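DUF574 domain-containing protein (Thermobifida fusca, PDB 2QE6) binds S-adenosylmethionine in a Rossmann-like domain and is probably a methyltransferase of unknown substrate. Local coordinates at residues Ala24-Ala29 against Arg41-Tyr46; Ile161-Met166 against Ser190-Thr195; Val198-Pro203 against Arg222-Ile227. The protein carries 1 engineered substitution. One frame throughout, in Å; residues are numbered along the deposited sequence.

Contact 1 of 3, residues Ala24-Ala29 against Arg41-Tyr46. Engineered in segment 24-29: Val26 (natural residue Ala). With SAM (S-adenosylmethionine), chain F.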
loop_
_atom_site.group_PDB
_atom_site.type_symbol
_atom_site.label_atom_id
_atom_site.label_comp_id
_atom_site.label_asym_id
_atom_site.label_seq_id
_atom_site.Cartn_x
_atom_site.Cartn_y
_atom_site.Cartn_z
ATOM N N ALA A 24 1.388 -10.223 -3.416
ATOM C CA ALA A 24 2.696 -9.656 -3.084
ATOM C C ALA A 24 3.760 -10.012 -4.108
ATOM O O ALA A 24 4.540 -9.153 -4.510
ATOM C CB ALA A 24 3.150 -10.098 -1.671
ATOM N N ARG A 25 3.799 -11.286 -4.507
ATOM C CA ARG A 25 4.807 -11.793 -5.424
ATOM C C ARG A 25 4.665 -11.305 -6.833
ATOM O O ARG A 25 5.656 -11.015 -7.500
ATOM C CB ARG A 25 4.835 -13.316 -5.394
ATOM C CG ARG A 25 5.249 -13.847 -4.049
ATOM C CD ARG A 25 4.878 -15.319 -3.906
ATOM N NE ARG A 25 4.643 -15.685 -2.508
ATOM C CZ ARG A 25 4.283 -16.897 -2.107
ATOM N NH1 ARG A 25 4.088 -17.873 -2.992
ATOM N NH2 ARG A 25 4.115 -17.131 -0.809
ATOM N N VAL A 26 3.433 -11.192 -7.325
ATOM C CA VAL A 26 3.228 -10.606 -8.607
ATOM C C VAL A 26 3.644 -9.116 -8.709
ATOM O O VAL A 26 4.324 -8.678 -9.667
ATOM C CB VAL A 26 1.781 -10.791 -9.020
ATOM C CG1 VAL A 26 1.560 -10.072 -10.335
ATOM C CG2 VAL A 26 1.463 -12.335 -9.173
ATOM N N TYR A 27 3.308 -8.345 -7.692
ATOM C CA TYR A 27 3.703 -6.935 -7.607
ATOM C C TYR A 27 5.214 -6.869 -7.517
ATOM O O TYR A 27 5.837 -6.076 -8.184
ATOM C CB TYR A 27 3.042 -6.326 -6.393
ATOM C CG TYR A 27 3.243 -4.876 -6.202
ATOM C CD1 TYR A 27 2.526 -3.955 -6.925
ATOM C CD2 TYR A 27 4.123 -4.412 -5.250
ATOM C CE1 TYR A 27 2.709 -2.555 -6.725
ATOM C CE2 TYR A 27 4.312 -3.031 -5.037
ATOM C CZ TYR A 27 3.591 -2.112 -5.785
ATOM O OH TYR A 27 3.749 -0.753 -5.585
ATOM N N ASP A 28 5.816 -7.761 -6.750
ATOM C CA ASP A 28 7.277 -7.834 -6.676
ATOM C C ASP A 28 7.898 -8.089 -8.082
ATOM O O ASP A 28 8.860 -7.460 -8.489
ATOM C CB ASP A 28 7.668 -8.971 -5.765
ATOM C CG ASP A 28 9.135 -8.978 -5.496
ATOM O OD1 ASP A 28 9.557 -7.987 -4.876
ATOM O OD2 ASP A 28 9.831 -9.916 -5.953
ATOM N N ALA A 29 7.334 -9.046 -8.801
ATOM C CA ALA A 29 7.729 -9.350 -10.168
ATOM C C ALA A 29 7.582 -8.087 -11.054
ATOM O O ALA A 29 8.477 -7.758 -11.811
ATOM C CB ALA A 29 6.875 -10.531 -10.705
ATOM N N ARG A 41 5.570 -14.609 -12.014
ATOM C CA ARG A 41 6.110 -13.978 -13.220
ATOM C C ARG A 41 5.196 -14.247 -14.437
ATOM O O ARG A 41 4.932 -13.348 -15.243
ATOM C CB ARG A 41 7.530 -14.445 -13.447
ATOM C CG ARG A 41 8.470 -13.969 -12.324
ATOM C CD ARG A 41 9.928 -14.304 -12.527
ATOM N NE ARG A 41 10.163 -15.726 -12.753
ATOM C CZ ARG A 41 10.373 -16.618 -11.793
ATOM N NH1 ARG A 41 10.381 -16.269 -10.513
ATOM N NH2 ARG A 41 10.565 -17.878 -12.122
ATOM N N ALA A 42 4.711 -15.468 -14.582
ATOM C CA ALA A 42 3.755 -15.736 -15.689
ATOM C C ALA A 42 2.533 -14.804 -15.617
ATOM O O ALA A 42 2.069 -14.292 -16.637
ATOM C CB ALA A 42 3.338 -17.227 -15.735
ATOM N N LEU A 43 1.999 -14.544 -14.431
ATOM C CA LEU A 43 0.801 -13.697 -14.382
ATOM C C LEU A 43 1.180 -12.213 -14.609
ATOM O O LEU A 43 0.429 -11.470 -15.233
ATOM C CB LEU A 43 0.009 -13.877 -13.066
ATOM C CG LEU A 43 -1.248 -13.004 -12.844
ATOM C CD1 LEU A 43 -2.328 -13.277 -13.930
ATOM C CD2 LEU A 43 -1.778 -13.223 -11.428
ATOM N N ALA A 44 2.308 -11.775 -14.073
ATOM C CA ALA A 44 2.765 -10.416 -14.320
ATOM C C ALA A 44 2.942 -10.184 -15.841
ATOM O O ALA A 44 2.522 -9.155 -16.357
ATOM C CB ALA A 44 4.095 -10.145 -13.566
ATOM N N ASP A 45 3.593 -11.123 -16.529
ATOM C CA ASP A 45 3.818 -11.078 -17.979
ATOM C C ASP A 45 2.509 -10.992 -18.736
ATOM O O ASP A 45 2.341 -10.172 -19.625
ATOM C CB ASP A 45 4.547 -12.346 -18.465
ATOM C CG ASP A 45 6.043 -12.384 -18.084
ATOM O OD1 ASP A 45 6.558 -11.334 -17.613
ATOM O OD2 ASP A 45 6.682 -13.481 -18.252
ATOM N N TYR A 46 1.592 -11.885 -18.390
ATOM C CA TYR A 46 0.269 -11.884 -18.991
ATOM C C TYR A 46 -0.467 -10.535 -18.788
ATOM O O TYR A 46 -1.038 -9.975 -19.739
ATOM C CB TYR A 46 -0.526 -13.037 -18.430
ATOM C CG TYR A 46 -1.981 -13.060 -18.765
ATOM C CD1 TYR A 46 -2.429 -13.640 -19.915
ATOM C CD2 TYR A 46 -2.916 -12.503 -17.905
ATOM C CE1 TYR A 46 -3.802 -13.681 -20.194
ATOM C CE2 TYR A 46 -4.258 -12.513 -18.192
ATOM C CZ TYR A 46 -4.689 -13.131 -19.325
ATOM O OH TYR A 46 -6.042 -13.167 -19.625
HETATM N N SAM F . 1.572 -1.606 -0.132
HETATM C CA SAM F . 2.627 -2.005 -1.145
HETATM C C SAM F . 2.766 -0.910 -2.179
HETATM O O SAM F . 3.825 -0.754 -2.777
HETATM O OXT SAM F . 1.801 -0.182 -2.449
HETATM C CB SAM F . 2.367 -3.310 -1.921
HETATM C CG SAM F . 1.132 -3.317 -2.836
HETATM S SD SAM F . 0.711 -4.922 -3.592
HETATM C CE SAM F . 2.082 -5.849 -2.860
HETATM C "C5'" SAM F . -0.567 -5.368 -2.398
HETATM C "C4'" SAM F . -0.208 -6.037 -1.065
HETATM O "O4'" SAM F . -1.366 -6.070 -0.224
HETATM C "C3'" SAM F . 0.248 -7.499 -1.198
HETATM O "O3'" SAM F . 1.480 -7.716 -0.532
HETATM C "C2'" SAM F . -0.866 -8.353 -0.612
HETATM O "O2'" SAM F . -0.447 -9.626 -0.104
HETATM C "C1'" SAM F . -1.437 -7.362 0.398
HETATM N N9 SAM F . -2.823 -7.704 0.718
HETATM C C8 SAM F . -3.940 -7.733 -0.116
HETATM N N7 SAM F . -5.020 -8.098 0.623
HETATM C C5 SAM F . -4.597 -8.283 1.914
HETATM C C6 SAM F . -5.292 -8.636 3.080
HETATM N N6 SAM F . -6.628 -8.893 3.015
HETATM N N1 SAM F . -4.563 -8.732 4.253
HETATM C C2 SAM F . -3.177 -8.480 4.301
HETATM N N3 SAM F . -2.488 -8.139 3.140
HETATM C C4 SAM F . -3.214 -8.036 1.979
#

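Contact 2 of 3, residues Ile161-Met166 against Ser190-Thr195. With SAM (S-adenosylmethionine), chain F.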
loop_
_atom_site.group_PDB
_atom_site.type_symbol
_atom_site.label_atom_id
_atom_site.label_comp_id
_atom_site.label_asym_id
_atom_site.label_seq_id
_atom_site.Cartn_x
_atom_site.Cartn_y
_atom_site.Cartn_z
ATOM N N ILE A 161 -2.029 5.481 9.253
ATOM C CA ILE A 161 -2.365 4.149 8.721
ATOM C C ILE A 161 -2.357 4.185 7.188
ATOM O O ILE A 161 -2.855 5.131 6.577
ATOM C CB ILE A 161 -3.736 3.663 9.222
ATOM C CG1 ILE A 161 -3.711 3.449 10.742
ATOM C CG2 ILE A 161 -4.119 2.378 8.520
ATOM C CD1 ILE A 161 -5.052 3.026 11.352
HETATM N N MSE A 162 -1.731 3.190 6.574
HETATM C CA MSE A 162 -1.505 3.184 5.126
HETATM C C MSE A 162 -2.196 1.987 4.538
HETATM O O MSE A 162 -2.105 0.891 5.074
HETATM C CB MSE A 162 -0.016 3.088 4.827
HETATM C CG MSE A 162 0.790 4.248 5.343
HETATM SE SE MSE A 162 2.697 3.905 5.317
HETATM C CE MSE A 162 3.080 3.433 3.457
ATOM N N LEU A 163 -2.992 2.220 3.497
ATOM C CA LEU A 163 -3.507 1.169 2.654
ATOM C C LEU A 163 -3.054 1.477 1.215
ATOM O O LEU A 163 -3.853 1.567 0.282
ATOM C CB LEU A 163 -5.032 1.072 2.761
ATOM C CG LEU A 163 -5.540 0.494 4.096
ATOM C CD1 LEU A 163 -6.146 1.531 4.929
ATOM C CD2 LEU A 163 -6.545 -0.619 3.838
ATOM N N VAL A 164 -1.752 1.680 1.077
ATOM C CA VAL A 164 -1.120 2.015 -0.171
ATOM C C VAL A 164 -1.090 0.717 -1.025
ATOM O O VAL A 164 -0.692 -0.339 -0.535
ATOM C CB VAL A 164 0.304 2.650 0.083
ATOM C CG1 VAL A 164 1.073 2.873 -1.240
ATOM C CG2 VAL A 164 0.159 3.995 0.825
ATOM N N GLY A 165 -1.597 0.799 -2.257
ATOM C CA GLY A 165 -1.706 -0.345 -3.143
ATOM C C GLY A 165 -2.578 -1.473 -2.654
ATOM O O GLY A 165 -2.389 -2.639 -3.073
HETATM N N MSE A 166 -3.529 -1.138 -1.774
HETATM C CA MSE A 166 -4.262 -2.132 -0.939
HETATM C C MSE A 166 -5.789 -1.914 -1.103
HETATM O O MSE A 166 -6.587 -2.876 -1.042
HETATM C CB MSE A 166 -3.716 -1.969 0.537
HETATM C CG MSE A 166 -4.023 -2.945 1.770
HETATM SE SE MSE A 166 -4.282 -4.744 1.238
HETATM C CE MSE A 166 -6.147 -4.865 1.753
ATOM N N SER A 190 -4.051 12.397 13.200
ATOM C CA SER A 190 -3.560 11.234 12.512
ATOM C C SER A 190 -3.845 11.364 11.023
ATOM O O SER A 190 -4.598 12.248 10.604
ATOM C CB SER A 190 -4.256 10.014 13.076
ATOM O OG SER A 190 -3.770 9.722 14.375
ATOM N N TYR A 191 -3.259 10.468 10.239
ATOM C CA TYR A 191 -3.485 10.445 8.801
ATOM C C TYR A 191 -3.846 9.057 8.308
ATOM O O TYR A 191 -3.466 8.060 8.920
ATOM C CB TYR A 191 -2.236 10.934 8.067
ATOM C CG TYR A 191 -1.873 12.379 8.351
ATOM C CD1 TYR A 191 -1.177 12.725 9.476
ATOM C CD2 TYR A 191 -2.247 13.400 7.472
ATOM C CE1 TYR A 191 -0.818 14.062 9.730
ATOM C CE2 TYR A 191 -1.905 14.724 7.702
ATOM C CZ TYR A 191 -1.179 15.044 8.838
ATOM O OH TYR A 191 -0.864 16.342 9.088
ATOM N N LEU A 192 -4.611 9.026 7.210
ATOM C CA LEU A 192 -4.846 7.844 6.389
ATOM C C LEU A 192 -4.267 8.102 4.995
ATOM O O LEU A 192 -4.618 9.100 4.358
ATOM C CB LEU A 192 -6.345 7.570 6.269
ATOM C CG LEU A 192 -6.802 6.327 5.492
ATOM C CD1 LEU A 192 -6.286 5.064 6.120
ATOM C CD2 LEU A 192 -8.352 6.346 5.399
ATOM N N PHE A 193 -3.346 7.241 4.567
ATOM C CA PHE A 193 -2.662 7.328 3.247
ATOM C C PHE A 193 -3.076 6.064 2.465
ATOM O O PHE A 193 -2.798 4.947 2.899
ATOM C CB PHE A 193 -1.145 7.403 3.511
ATOM C CG PHE A 193 -0.248 7.426 2.290
ATOM C CD1 PHE A 193 -0.714 7.727 1.018
ATOM C CD2 PHE A 193 1.132 7.229 2.457
ATOM C CE1 PHE A 193 0.153 7.805 -0.072
ATOM C CE2 PHE A 193 2.000 7.280 1.365
ATOM C CZ PHE A 193 1.503 7.592 0.091
HETATM N N MSE A 194 -3.810 6.225 1.356
HETATM C CA MSE A 194 -4.174 5.095 0.534
HETATM C C MSE A 194 -3.885 5.343 -0.940
HETATM O O MSE A 194 -3.892 6.493 -1.394
HETATM C CB MSE A 194 -5.683 4.812 0.660
HETATM C CG MSE A 194 -6.153 4.750 2.096
HETATM SE SE MSE A 194 -7.916 3.944 2.229
HETATM C CE MSE A 194 -9.049 5.462 1.724
ATOM N N THR A 195 -3.667 4.272 -1.700
ATOM C CA THR A 195 -3.649 4.391 -3.151
ATOM C C THR A 195 -4.546 3.270 -3.672
ATOM O O THR A 195 -4.799 2.303 -2.972
ATOM C CB THR A 195 -2.263 4.358 -3.764
ATOM O OG1 THR A 195 -1.770 3.005 -3.772
ATOM C CG2 THR A 195 -1.326 5.308 -3.029
HETATM N N SAM F . 1.572 -1.606 -0.132
HETATM C CA SAM F . 2.627 -2.005 -1.145
HETATM C C SAM F . 2.766 -0.910 -2.179
HETATM O O SAM F . 3.825 -0.754 -2.777
HETATM O OXT SAM F . 1.801 -0.182 -2.449
HETATM C CB SAM F . 2.367 -3.310 -1.921
HETATM C CG SAM F . 1.132 -3.317 -2.836
HETATM S SD SAM F . 0.711 -4.922 -3.592
HETATM C CE SAM F . 2.082 -5.849 -2.860
HETATM C "C5'" SAM F . -0.567 -5.368 -2.398
HETATM C "C4'" SAM F . -0.208 -6.037 -1.065
HETATM O "O4'" SAM F . -1.366 -6.070 -0.224
HETATM C "C3'" SAM F . 0.248 -7.499 -1.198
HETATM O "O3'" SAM F . 1.480 -7.716 -0.532
HETATM C "C2'" SAM F . -0.866 -8.353 -0.612
HETATM O "O2'" SAM F . -0.447 -9.626 -0.104
HETATM C "C1'" SAM F . -1.437 -7.362 0.398
HETATM N N9 SAM F . -2.823 -7.704 0.718
HETATM C C8 SAM F . -3.940 -7.733 -0.116
HETATM N N7 SAM F . -5.020 -8.098 0.623
HETATM C C5 SAM F . -4.597 -8.283 1.914
HETATM C C6 SAM F . -5.292 -8.636 3.080
HETATM N N6 SAM F . -6.628 -8.893 3.015
HETATM N N1 SAM F . -4.563 -8.732 4.253
HETATM C C2 SAM F . -3.177 -8.480 4.301
HETATM N N3 SAM F . -2.488 -8.139 3.140
HETATM C C4 SAM F . -3.214 -8.036 1.979
#

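Contact 3 of 3, residues Val198-Pro203 against Arg222-Ile227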
loop_
_atom_site.group_PDB
_atom_site.type_symbol
_atom_site.label_atom_id
_atom_site.label_comp_id
_atom_site.label_asym_id
_atom_site.label_seq_id
_atom_site.Cartn_x
_atom_site.Cartn_y
_atom_site.Cartn_z
ATOM N N VAL A 198 -7.964 2.895 -10.117
ATOM C CA VAL A 198 -9.023 3.915 -10.295
ATOM C C VAL A 198 -9.803 3.591 -11.561
ATOM O O VAL A 198 -9.271 3.001 -12.487
ATOM C CB VAL A 198 -8.449 5.387 -10.319
ATOM C CG1 VAL A 198 -7.684 5.674 -11.609
ATOM C CG2 VAL A 198 -9.583 6.423 -10.091
ATOM N N ASP A 199 -11.093 3.899 -11.556
ATOM C CA ASP A 199 -11.932 3.863 -12.761
ATOM C C ASP A 199 -12.224 5.330 -13.087
ATOM O O ASP A 199 -13.012 5.984 -12.402
ATOM C CB ASP A 199 -13.246 3.106 -12.512
ATOM C CG ASP A 199 -14.108 2.949 -13.757
ATOM O OD1 ASP A 199 -13.848 3.612 -14.763
ATOM O OD2 ASP A 199 -15.077 2.178 -13.720
ATOM N N THR A 200 -11.594 5.830 -14.149
ATOM C CA THR A 200 -11.926 7.115 -14.735
ATOM C C THR A 200 -12.395 6.868 -16.183
ATOM O O THR A 200 -12.229 7.720 -17.049
ATOM C CB THR A 200 -10.740 8.093 -14.673
ATOM O OG1 THR A 200 -9.616 7.505 -15.308
ATOM C CG2 THR A 200 -10.357 8.437 -13.205
ATOM N N GLY A 201 -12.970 5.689 -16.450
ATOM C CA GLY A 201 -13.506 5.366 -17.773
ATOM C C GLY A 201 -12.468 5.059 -18.834
ATOM O O GLY A 201 -12.706 5.196 -20.013
ATOM N N LEU A 202 -11.269 4.680 -18.430
ATOM C CA LEU A 202 -10.269 4.231 -19.400
ATOM C C LEU A 202 -10.306 2.676 -19.507
ATOM O O LEU A 202 -10.335 1.982 -18.529
ATOM C CB LEU A 202 -8.881 4.735 -18.998
ATOM C CG LEU A 202 -8.781 6.236 -18.657
ATOM C CD1 LEU A 202 -7.330 6.552 -18.287
ATOM C CD2 LEU A 202 -9.260 7.136 -19.777
ATOM N N PRO A 203 -10.280 2.115 -20.712
ATOM C CA PRO A 203 -10.617 0.661 -20.865
ATOM C C PRO A 203 -9.791 -0.358 -20.013
ATOM O O PRO A 203 -10.362 -1.338 -19.399
ATOM C CB PRO A 203 -10.391 0.437 -22.365
ATOM C CG PRO A 203 -9.277 1.545 -22.742
ATOM C CD PRO A 203 -9.842 2.734 -21.978
ATOM N N ARG A 222 -11.999 1.650 -8.289
ATOM C CA ARG A 222 -12.983 2.592 -7.713
ATOM C C ARG A 222 -12.877 3.939 -8.405
ATOM O O ARG A 222 -11.792 4.366 -8.754
ATOM C CB ARG A 222 -12.817 2.728 -6.188
ATOM C CG ARG A 222 -13.325 1.530 -5.456
ATOM C CD ARG A 222 -13.360 1.633 -3.919
ATOM N NE ARG A 222 -14.122 0.482 -3.400
ATOM C CZ ARG A 222 -13.640 -0.717 -3.063
ATOM N NH1 ARG A 222 -12.326 -0.974 -3.029
ATOM N NH2 ARG A 222 -14.492 -1.654 -2.677
ATOM N N THR A 223 -14.001 4.581 -8.653
ATOM C CA THR A 223 -13.972 5.952 -9.162
ATOM C C THR A 223 -13.244 6.900 -8.203
ATOM O O THR A 223 -13.106 6.597 -7.034
ATOM C CB THR A 223 -15.356 6.508 -9.380
ATOM O OG1 THR A 223 -15.990 6.675 -8.111
ATOM C CG2 THR A 223 -16.199 5.587 -10.272
ATOM N N PRO A 224 -12.780 8.061 -8.690
ATOM C CA PRO A 224 -12.190 9.039 -7.751
ATOM C C PRO A 224 -13.083 9.388 -6.562
ATOM O O PRO A 224 -12.589 9.516 -5.463
ATOM C CB PRO A 224 -11.933 10.252 -8.639
ATOM C CG PRO A 224 -11.740 9.657 -10.004
ATOM C CD PRO A 224 -12.690 8.538 -10.083
ATOM N N GLU A 225 -14.383 9.501 -6.782
ATOM C CA GLU A 225 -15.310 9.846 -5.723
ATOM C C GLU A 225 -15.448 8.698 -4.718
ATOM O O GLU A 225 -15.555 8.929 -3.516
ATOM C CB GLU A 225 -16.666 10.169 -6.327
ATOM C CG GLU A 225 -16.679 11.414 -7.277
ATOM C CD GLU A 225 -15.909 11.291 -8.651
ATOM O OE1 GLU A 225 -15.751 10.190 -9.256
ATOM O OE2 GLU A 225 -15.453 12.359 -9.141
ATOM N N GLU A 226 -15.464 7.457 -5.210
ATOM C CA GLU A 226 -15.512 6.269 -4.340
ATOM C C GLU A 226 -14.235 6.104 -3.503
ATOM O O GLU A 226 -14.298 5.719 -2.333
ATOM C CB GLU A 226 -15.815 5.016 -5.155
ATOM C CG GLU A 226 -17.281 4.933 -5.530
ATOM C CD GLU A 226 -18.163 4.703 -4.286
ATOM O OE1 GLU A 226 -17.997 3.609 -3.675
ATOM O OE2 GLU A 226 -18.985 5.615 -3.910
ATOM N N ILE A 227 -13.096 6.462 -4.073
ATOM C CA ILE A 227 -11.851 6.480 -3.311
ATOM C C ILE A 227 -11.936 7.548 -2.210
ATOM O O ILE A 227 -11.680 7.253 -1.030
ATOM C CB ILE A 227 -10.618 6.717 -4.230
ATOM C CG1 ILE A 227 -10.466 5.544 -5.202
ATOM C CG2 ILE A 227 -9.388 6.936 -3.399
ATOM C CD1 ILE A 227 -9.499 5.747 -6.353
#

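Contact 1 of 3, residues Ala24-Ala29 against Arg41-Tyr46
Two hydrogen bonds hold Tyr27 OH: it donates to the carboxylate of S-adenosylmethionine, with Tyr27 OH 2.8 Å from SAM O in a bond of weak geometry, and it is bonded to Asn61 ND2 on helix 54-75. The CB of Tyr27 points away from segment 41-46, and with CG anti to the backbone N (chi1 -175°) one face of the ring lies against the cofactor. SAM SD stands 3.6 Å from Tyr27 CG, over that face but offset toward the rim, and the transferable methyl SAM CE lies 3.5 Å from Tyr27 CD2. The electron-rich face would probably suit the positive sulfonium. A leucine here would remove both ring and hydroxyl, and would probably lose the hold on the carboxylate and the cover over the sulfonium. One turn earlier, Ala24 CB sits 3.1 Å from the ribose hydroxyl SAM O3'.

Helices 23-30 and 38-48 precede the first strand of the Rossmann-like methyltransferase fold, and the first of them is a wall of the cofactor pocket. Segments 24-29 and 41-46 of these helices cross at -60° and meet through apolar groups. Ala29 CB touches Ala44 CB at 4.0 Å and also meets Arg41 CG, whose guanidinium is hydrogen-bonded through NH1 to Asn36 OD1. The engineered Val26 spreads its methyls over two residues: CG1, anti to the backbone N, lies 4.1 Å from Ala44 CB, while CG2 meets Leu43 CD2 at 4.0 Å, the two side chains crossing nearly at right angles. Beyond, Leu43 packs on Asn215 and Leu216 of helix 203-216.

Contact 2 of 3, residues Ile161-Met166 against Ser190-Thr195
The beta-alpha-beta unit of strand 160-163, helix 175-185 and strand 191-197 brings two parallel strands together at the cofactor end of the central sheet. Their backbone ladder is regular at first, with Phe193 N donating to Ile161 O at 3.0 Å (N-H...O 170°) and Leu163 N to Phe193 O, then slackens to a weak bond from Thr195 N to Leu163 O. Beyond the end of strand 160-163, the Thr195 hydroxyl of the neighbouring strand takes over, OG1 accepting from Gly165 N at 2.7 Å and bonding also to Asn61 OD1. This fixes a turn in which Gly165 has positive phi (61°), and a CB on Gly165 would fall 2.4 Å from SAM OXT. Next to it Val164 O accepts from SAM N at 2.6 Å, and selenomethionine Met166 rests SE 3.3 Å from SAM C8. Val164 CG2 sits over one face of the Phe193 ring, 3.6 Å from its centroid and 4° off the normal, a CH-pi contact. Leu163 CD1 meets Leu192 CD1 at 3.7 Å on the sheet's other face, beside Met194. Helix 54-75 covers the Met162 and Phe193 face, helix 175-185 that of Ile161 and Leu192; strands 80-84 and 265-271 flank the pair.

Contact 3 of 3, residues Val198-Pro203 against Arg222-Ile227
Backbone bonding across this contact amounts to one hydrogen bond, Asp199 N to Arg222 O at 2.9 Å; the N-H is well aimed (160°), but it reaches the oxygen from above the carbonyl plane. Two CA-H...O contacts flank it: Val198 CA also approaches Arg222 O, and Thr223 CA lies 3.4 Å from Asp199 O. Side-chain bonds shape each segment separately. Asp199 OD1 accepts from Gly201 N at 2.8 Å, closing an Asx turn, while Asp199 OD2 is bonded to Gln206. Thr223 is the N-cap of helix 224-229, its OG1, set between backbone N and carbonyl carbon, accepting from Glu226 N at 3.1 Å. Apolar contact centres on Val198 CG2, anti to the backbone N, which touches Pro224 CD and Ile227 CD1, both at 3.8 Å from Val198 CG2. The side chains of Thr200 and Pro224 cross at about a right angle, Thr200 CG2 lying 3.7 Å from Pro224 CG, while Thr200 OG1 bonds to Tyr243 OH. The contact thus joins the loop between strand 191-197 and helix 203-216 to the start of helix 224-229; Met266 of strand 265-271 packs against Val198, Thr200 and Pro224, and Val241 of strand 235-243 against Ile227.

In the fold
Contact 2 is a buried strand pair within the central sheet, its centre about 6 Å from that of the chain; contacts 1 and 3 are partly buried and lie farther out, at about 16 and 18 Å. Their chemistry follows: a backbone ladder in contact 2, methyl packing between helices in contact 1, and a single bridge with turn and cap bonds in contact 3. Contacts 1 and 2 both reach S-adenosylmethionine, and Asn61 bonds both Tyr27 and Thr195, linking them without direct touch. Contact 3 follows on from strand 191-197 and touches contact 2 where Met194 CE packs 4.2 Å from Ile227 O. Helix 203-216 packs against both contacts 1 and 3.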